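Local coordinates for protein SAM dependent methyltransferase (Aquifex aeolicus, PDB 3DH0) that binds S-adenosylmethionine and is probably a methyltransferase that uses it as methyl donor, at residues A[39-44]-A[107-112]; A[142-147]-A[182-187]. All blocks are in the same frame, centred on the assembly; numbering follows the deposited sequence.

Contact 1 of 2, residues A[39-44]-A[107-112]; sequences MTVLDV and VDFIFM. With SAM (S-adenosylmethionine), chain C.
Thr-40 to Val-44 and Val-107 to Met-112 pair as the two central parallel strands of the Rossmann-like sheet of a class I methyltransferase. Val-41, Leu-42 and Asp-43 stand level with Phe-109, Ile-110 and Phe-111. Leu-42 is bonded through both its backbone N and its backbone O: N gives to Phe-109 O (2.8 Å), and O accepts from Phe-111 N. Val-44 N continues the ladder to Phe-111 O. At the other end the chain turns a corner at Asp-108. There Thr-40 O accepts two N-H groups, from Asp-108 and Phe-109. The Asp-108 side chain returns the bond, and its OD2 takes Thr-40 N (3.0 Å) on the anti lone pair in a nearly straight line (167°). Met-39 bends at its last torsion (chi3 90°), which brings CE against Phe-109 CB (3.5 Å) and to the edge of that ring, near its plane. Val-41 lies alongside Phe-109, with CG2 3.9 Å from Phe-109 CD2. Asp-43 and Phe-111 also run side by side, carboxylate and ring planes 33° apart, and Asp-43 OD1 is 3.5 Å from Phe-111 CD2. The other carboxylate oxygen, OD2, is hydrogen-bonded to Thr-46 OG1. Beyond the strand end, Val-44 CB sits on Met-112 CG (3.6 Å), and Val-44 CG1 faces the adenine of S-adenosylmethionine, 3.9 Å from its C2. Val-44 thus carries the sheet packing into the cofactor pocket. Strand 64-69 bonds to the far edge of 40-43. Helix 52-59 packs on Val-41, Asp-43 and Phe-111, while helix 122-132 lies against Leu-42, Val-44, Ile-110 and Met-112 on the other face.

Contact 2 of 2, residues A[142-147]-A[182-187]; sequences IDWKKE and GKYCFG
Asp-143 and Phe-186 form the tight part of this contact. Phe-186 N binds Asp-143 O at 2.9 Å, and Asp-143 N returns a longer bond to Phe-186 O (3.3 Å). The Phe-186 side chain takes the crowded position between its own backbone N and carbonyl carbon (chi1 60°). This folds the ring back across the partner strand, with Asp-143 O over one face, offset toward the rim, and Lys-145 CA at the edge. Asp-143 OD1 bonds to the next backbone N, of Trp-144, and OD2 to His-117 ND1. Cys-185 SG approaches the six-membered ring of Trp-144 obliquely, 4.6 Å from its centroid, in a sulfur-aromatic contact. Tyr-184 CB meets the edge of the same indole at CZ3 (3.6 Å). The pairing is antiparallel and joins strand 137-144 to 185-191, the reversed strand inserted between 137-144 and 174-181, as in the class I methyltransferase sheet. Buried Lys-145 extends the tight part past the strand end, where its N bonds to Tyr-184 O (2.8 Å). Its side chain bends at chi2 and chi3, and NZ reaches Cys-185 O (3.0 Å) from above the carbonyl plane. Toward solvent the strands give way to loops. Lys-183 and Gly-182 are exposed, and the Lys-183 side chain starts away from segment 142-147. Tyr-184 OH is hydrogen-bonded to Asp-150 OD2.

Overall arrangement
The two contacts are seams of one sheet, separated by the seam between strands 107-113 and 137-144; their centres are about 20 Å apart. Across that middle seam a probable hydrogen bond from Ile-142 N to Met-112 O (3.0 Å) joins contact 1 to contact 2. Phe-111 CE1 also packs on Ile-142 CD1 at 3.9 Å. Contact 1 is parallel and holds Val-44 of the S-adenosylmethionine pocket. Contact 2 is antiparallel and approaches the same cofactor from another part of the sheet: the Trp-144 side chain is about 6 Å from it, and about 6 Å from the side chain of Arg-20, a cofactor-binding residue. Both segments of contact 1 precede those of contact 2 in the sequence.

Contact 1 of 2, residues A[39-44]-A[107-112]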
# COMPACT_ATOMS: atom_id res chain seq x y z
N MET A 39 -8.12 8.73 10.50
CA MET A 39 -7.57 7.38 10.43
C MET A 39 -6.05 7.32 10.35
O MET A 39 -5.41 8.18 9.75
CB MET A 39 -8.16 6.62 9.23
CG MET A 39 -9.51 6.01 9.48
SD MET A 39 -10.10 5.11 8.06
CE MET A 39 -9.48 3.55 8.35
N THR A 40 -5.46 6.32 10.98
CA THR A 40 -4.03 6.14 10.91
C THR A 40 -3.88 5.10 9.83
O THR A 40 -4.46 4.02 9.92
CB THR A 40 -3.44 5.64 12.21
OG1 THR A 40 -3.42 6.71 13.16
CG2 THR A 40 -2.02 5.14 12.00
N VAL A 41 -3.12 5.45 8.80
CA VAL A 41 -2.94 4.54 7.69
C VAL A 41 -1.50 4.10 7.48
O VAL A 41 -0.56 4.88 7.64
CB VAL A 41 -3.47 5.17 6.38
CG1 VAL A 41 -2.97 6.58 6.25
CG2 VAL A 41 -3.03 4.34 5.20
N LEU A 42 -1.35 2.82 7.13
CA LEU A 42 -0.04 2.25 6.87
C LEU A 42 0.10 2.08 5.37
O LEU A 42 -0.77 1.50 4.73
CB LEU A 42 0.12 0.89 7.56
CG LEU A 42 1.51 0.25 7.39
CD1 LEU A 42 2.56 1.15 8.02
CD2 LEU A 42 1.55 -1.13 8.02
N ASP A 43 1.18 2.62 4.82
CA ASP A 43 1.47 2.55 3.40
C ASP A 43 2.65 1.60 3.31
O ASP A 43 3.78 2.00 3.56
CB ASP A 43 1.85 3.94 2.88
CG ASP A 43 2.00 4.00 1.37
OD1 ASP A 43 1.58 3.05 0.68
OD2 ASP A 43 2.55 5.01 0.87
N VAL A 44 2.39 0.35 2.95
CA VAL A 44 3.43 -0.66 2.90
C VAL A 44 4.63 -0.42 1.97
O VAL A 44 5.72 -0.11 2.45
CB VAL A 44 2.80 -2.05 2.67
CG1 VAL A 44 3.85 -3.12 2.66
CG2 VAL A 44 1.81 -2.32 3.79
N VAL A 107 -2.97 0.75 13.71
CA VAL A 107 -3.44 1.19 12.39
C VAL A 107 -4.89 0.84 12.06
O VAL A 107 -5.36 -0.25 12.33
CB VAL A 107 -2.55 0.66 11.26
CG1 VAL A 107 -1.11 1.01 11.54
CG2 VAL A 107 -2.73 -0.83 11.12
N ASP A 108 -5.56 1.80 11.43
CA ASP A 108 -6.97 1.66 11.06
C ASP A 108 -7.13 1.24 9.60
O ASP A 108 -8.03 0.48 9.24
CB ASP A 108 -7.67 3.00 11.30
CG ASP A 108 -7.52 3.49 12.72
OD1 ASP A 108 -8.02 2.81 13.64
OD2 ASP A 108 -6.90 4.56 12.92
N PHE A 109 -6.23 1.75 8.77
CA PHE A 109 -6.24 1.49 7.35
C PHE A 109 -4.88 1.00 6.87
O PHE A 109 -3.85 1.54 7.25
CB PHE A 109 -6.59 2.79 6.62
CG PHE A 109 -7.14 2.59 5.25
CD1 PHE A 109 -8.51 2.51 5.05
CD2 PHE A 109 -6.28 2.46 4.16
CE1 PHE A 109 -9.03 2.31 3.77
CE2 PHE A 109 -6.78 2.26 2.88
CZ PHE A 109 -8.17 2.18 2.68
N ILE A 110 -4.87 -0.05 6.06
CA ILE A 110 -3.64 -0.58 5.51
C ILE A 110 -3.75 -0.51 3.99
O ILE A 110 -4.61 -1.12 3.38
CB ILE A 110 -3.41 -2.04 5.93
CG1 ILE A 110 -3.42 -2.17 7.45
CG2 ILE A 110 -2.06 -2.53 5.40
CD1 ILE A 110 -3.62 -3.60 7.93
N PHE A 111 -2.87 0.27 3.38
CA PHE A 111 -2.86 0.46 1.93
C PHE A 111 -1.62 -0.18 1.34
O PHE A 111 -0.49 0.18 1.69
CB PHE A 111 -2.87 1.96 1.65
CG PHE A 111 -2.78 2.31 0.20
CD1 PHE A 111 -3.74 1.88 -0.70
CD2 PHE A 111 -1.75 3.14 -0.24
CE1 PHE A 111 -3.69 2.27 -2.03
CE2 PHE A 111 -1.69 3.54 -1.57
CZ PHE A 111 -2.66 3.11 -2.47
N MET A 112 -1.82 -1.13 0.44
CA MET A 112 -0.71 -1.81 -0.20
C MET A 112 -0.79 -1.63 -1.72
O MET A 112 -1.44 -2.40 -2.41
CB MET A 112 -0.75 -3.30 0.17
CG MET A 112 0.61 -3.87 0.53
SD MET A 112 0.55 -5.60 0.96
CE MET A 112 -0.48 -5.58 2.36
N SAM C . 3.63 1.87 -3.94
CA SAM C . 4.66 2.75 -4.58
C SAM C . 4.00 3.81 -5.43
O SAM C . 2.77 3.82 -5.50
OXT SAM C . 4.79 4.62 -6.01
CB SAM C . 5.59 1.91 -5.44
CG SAM C . 5.97 0.69 -4.70
SD SAM C . 7.07 -0.54 -5.45
CE SAM C . 6.04 -1.27 -6.72
C5' SAM C . 7.15 -1.71 -4.17
C4' SAM C . 7.99 -1.32 -2.98
O4' SAM C . 7.82 -2.40 -2.06
C3' SAM C . 9.51 -1.36 -3.26
O3' SAM C . 9.94 0.03 -3.18
C2' SAM C . 10.13 -2.13 -2.11
O2' SAM C . 11.30 -1.63 -1.50
C1' SAM C . 8.89 -2.38 -1.20
N9 SAM C . 8.83 -3.63 -0.47
C8 SAM C . 9.08 -4.92 -0.88
N7 SAM C . 8.90 -5.80 0.05
C5 SAM C . 8.51 -5.05 1.16
C6 SAM C . 8.15 -5.41 2.49
N6 SAM C . 8.16 -6.69 2.91
N1 SAM C . 7.79 -4.40 3.37
C2 SAM C . 7.79 -3.12 2.91
N3 SAM C . 8.10 -2.69 1.69
C4 SAM C . 8.45 -3.71 0.85

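Contact 2 of 2, residues A[142-147]-A[182-187]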
# COMPACT_ATOMS: atom_id res chain seq x y z
N ILE A 142 -3.94 -2.99 -3.86
CA ILE A 142 -4.08 -2.66 -5.28
C ILE A 142 -2.90 -3.15 -6.13
O ILE A 142 -1.75 -2.83 -5.83
CB ILE A 142 -4.22 -1.12 -5.47
CG1 ILE A 142 -5.51 -0.63 -4.80
CG2 ILE A 142 -4.23 -0.76 -6.95
CD1 ILE A 142 -5.81 0.85 -5.02
N ASP A 143 -3.19 -3.91 -7.18
CA ASP A 143 -2.11 -4.40 -8.04
C ASP A 143 -2.46 -4.62 -9.52
O ASP A 143 -3.63 -4.60 -9.89
CB ASP A 143 -1.52 -5.69 -7.46
CG ASP A 143 0.00 -5.69 -7.53
OD1 ASP A 143 0.54 -5.28 -8.58
OD2 ASP A 143 0.65 -6.08 -6.53
N TRP A 144 -1.44 -4.84 -10.34
CA TRP A 144 -1.62 -5.06 -11.78
C TRP A 144 -2.36 -6.35 -12.06
O TRP A 144 -2.29 -7.29 -11.27
CB TRP A 144 -0.28 -5.17 -12.52
CG TRP A 144 0.63 -4.01 -12.37
CD1 TRP A 144 1.71 -3.91 -11.55
CD2 TRP A 144 0.57 -2.78 -13.11
NE1 TRP A 144 2.33 -2.70 -11.73
CE2 TRP A 144 1.65 -1.99 -12.68
CE3 TRP A 144 -0.30 -2.28 -14.09
CZ2 TRP A 144 1.89 -0.71 -13.21
CZ3 TRP A 144 -0.06 -1.02 -14.61
CH2 TRP A 144 1.02 -0.25 -14.17
N LYS A 145 -3.04 -6.39 -13.21
CA LYS A 145 -3.80 -7.56 -13.66
C LYS A 145 -2.79 -8.64 -14.08
O LYS A 145 -1.65 -8.32 -14.44
CB LYS A 145 -4.69 -7.18 -14.85
CG LYS A 145 -6.15 -7.56 -14.68
CD LYS A 145 -7.00 -6.41 -14.15
CE LYS A 145 -7.52 -5.53 -15.29
NZ LYS A 145 -8.35 -4.39 -14.81
N LYS A 146 -3.19 -9.91 -14.05
CA LYS A 146 -2.25 -10.96 -14.43
C LYS A 146 -2.41 -11.40 -15.88
O LYS A 146 -2.39 -12.59 -16.19
CB LYS A 146 -2.36 -12.20 -13.53
CG LYS A 146 -1.10 -13.06 -13.53
CD LYS A 146 -1.34 -14.44 -12.97
CE LYS A 146 -0.09 -15.01 -12.28
NZ LYS A 146 1.14 -14.88 -13.11
N GLU A 147 -2.57 -10.42 -16.75
CA GLU A 147 -2.69 -10.67 -18.17
C GLU A 147 -1.54 -9.89 -18.77
O GLU A 147 -0.47 -9.77 -18.15
CB GLU A 147 -4.02 -10.12 -18.68
CG GLU A 147 -4.19 -8.63 -18.46
CD GLU A 147 -5.63 -8.28 -18.19
OE1 GLU A 147 -6.08 -7.21 -18.66
OE2 GLU A 147 -6.31 -9.07 -17.49
N GLY A 182 -9.29 0.71 -13.06
CA GLY A 182 -8.78 1.34 -14.26
C GLY A 182 -8.01 0.55 -15.32
O GLY A 182 -6.82 0.78 -15.50
N LYS A 183 -8.66 -0.38 -15.99
CA LYS A 183 -8.01 -1.12 -17.08
C LYS A 183 -6.70 -1.89 -16.87
O LYS A 183 -6.45 -2.84 -17.60
CB LYS A 183 -7.79 -0.16 -18.26
CG LYS A 183 -9.04 0.07 -19.10
CD LYS A 183 -9.39 1.55 -19.23
CE LYS A 183 -10.72 1.74 -19.99
NZ LYS A 183 -11.17 3.17 -20.07
N TYR A 184 -5.86 -1.48 -15.94
CA TYR A 184 -4.60 -2.21 -15.77
C TYR A 184 -4.48 -2.91 -14.44
O TYR A 184 -3.71 -3.86 -14.31
CB TYR A 184 -3.41 -1.26 -15.92
CG TYR A 184 -3.25 -0.59 -17.27
CD1 TYR A 184 -3.68 0.73 -17.47
CD2 TYR A 184 -2.62 -1.26 -18.32
CE1 TYR A 184 -3.48 1.37 -18.70
CE2 TYR A 184 -2.41 -0.63 -19.55
CZ TYR A 184 -2.83 0.68 -19.74
OH TYR A 184 -2.58 1.31 -20.94
N CYS A 185 -5.22 -2.45 -13.45
CA CYS A 185 -5.14 -3.04 -12.13
C CYS A 185 -6.47 -3.49 -11.59
O CYS A 185 -7.52 -3.28 -12.20
CB CYS A 185 -4.54 -2.04 -11.15
SG CYS A 185 -3.38 -0.92 -11.89
N PHE A 186 -6.40 -4.11 -10.42
CA PHE A 186 -7.57 -4.56 -9.69
C PHE A 186 -7.38 -4.10 -8.25
O PHE A 186 -6.34 -3.55 -7.90
CB PHE A 186 -7.71 -6.08 -9.77
CG PHE A 186 -6.55 -6.83 -9.20
CD1 PHE A 186 -6.36 -6.92 -7.83
CD2 PHE A 186 -5.65 -7.47 -10.05
CE1 PHE A 186 -5.29 -7.63 -7.31
CE2 PHE A 186 -4.57 -8.19 -9.54
CZ PHE A 186 -4.39 -8.27 -8.17
N GLY A 187 -8.40 -4.28 -7.43
CA GLY A 187 -8.29 -3.87 -6.05
C GLY A 187 -9.04 -4.87 -5.21
O GLY A 187 -9.94 -5.54 -5.70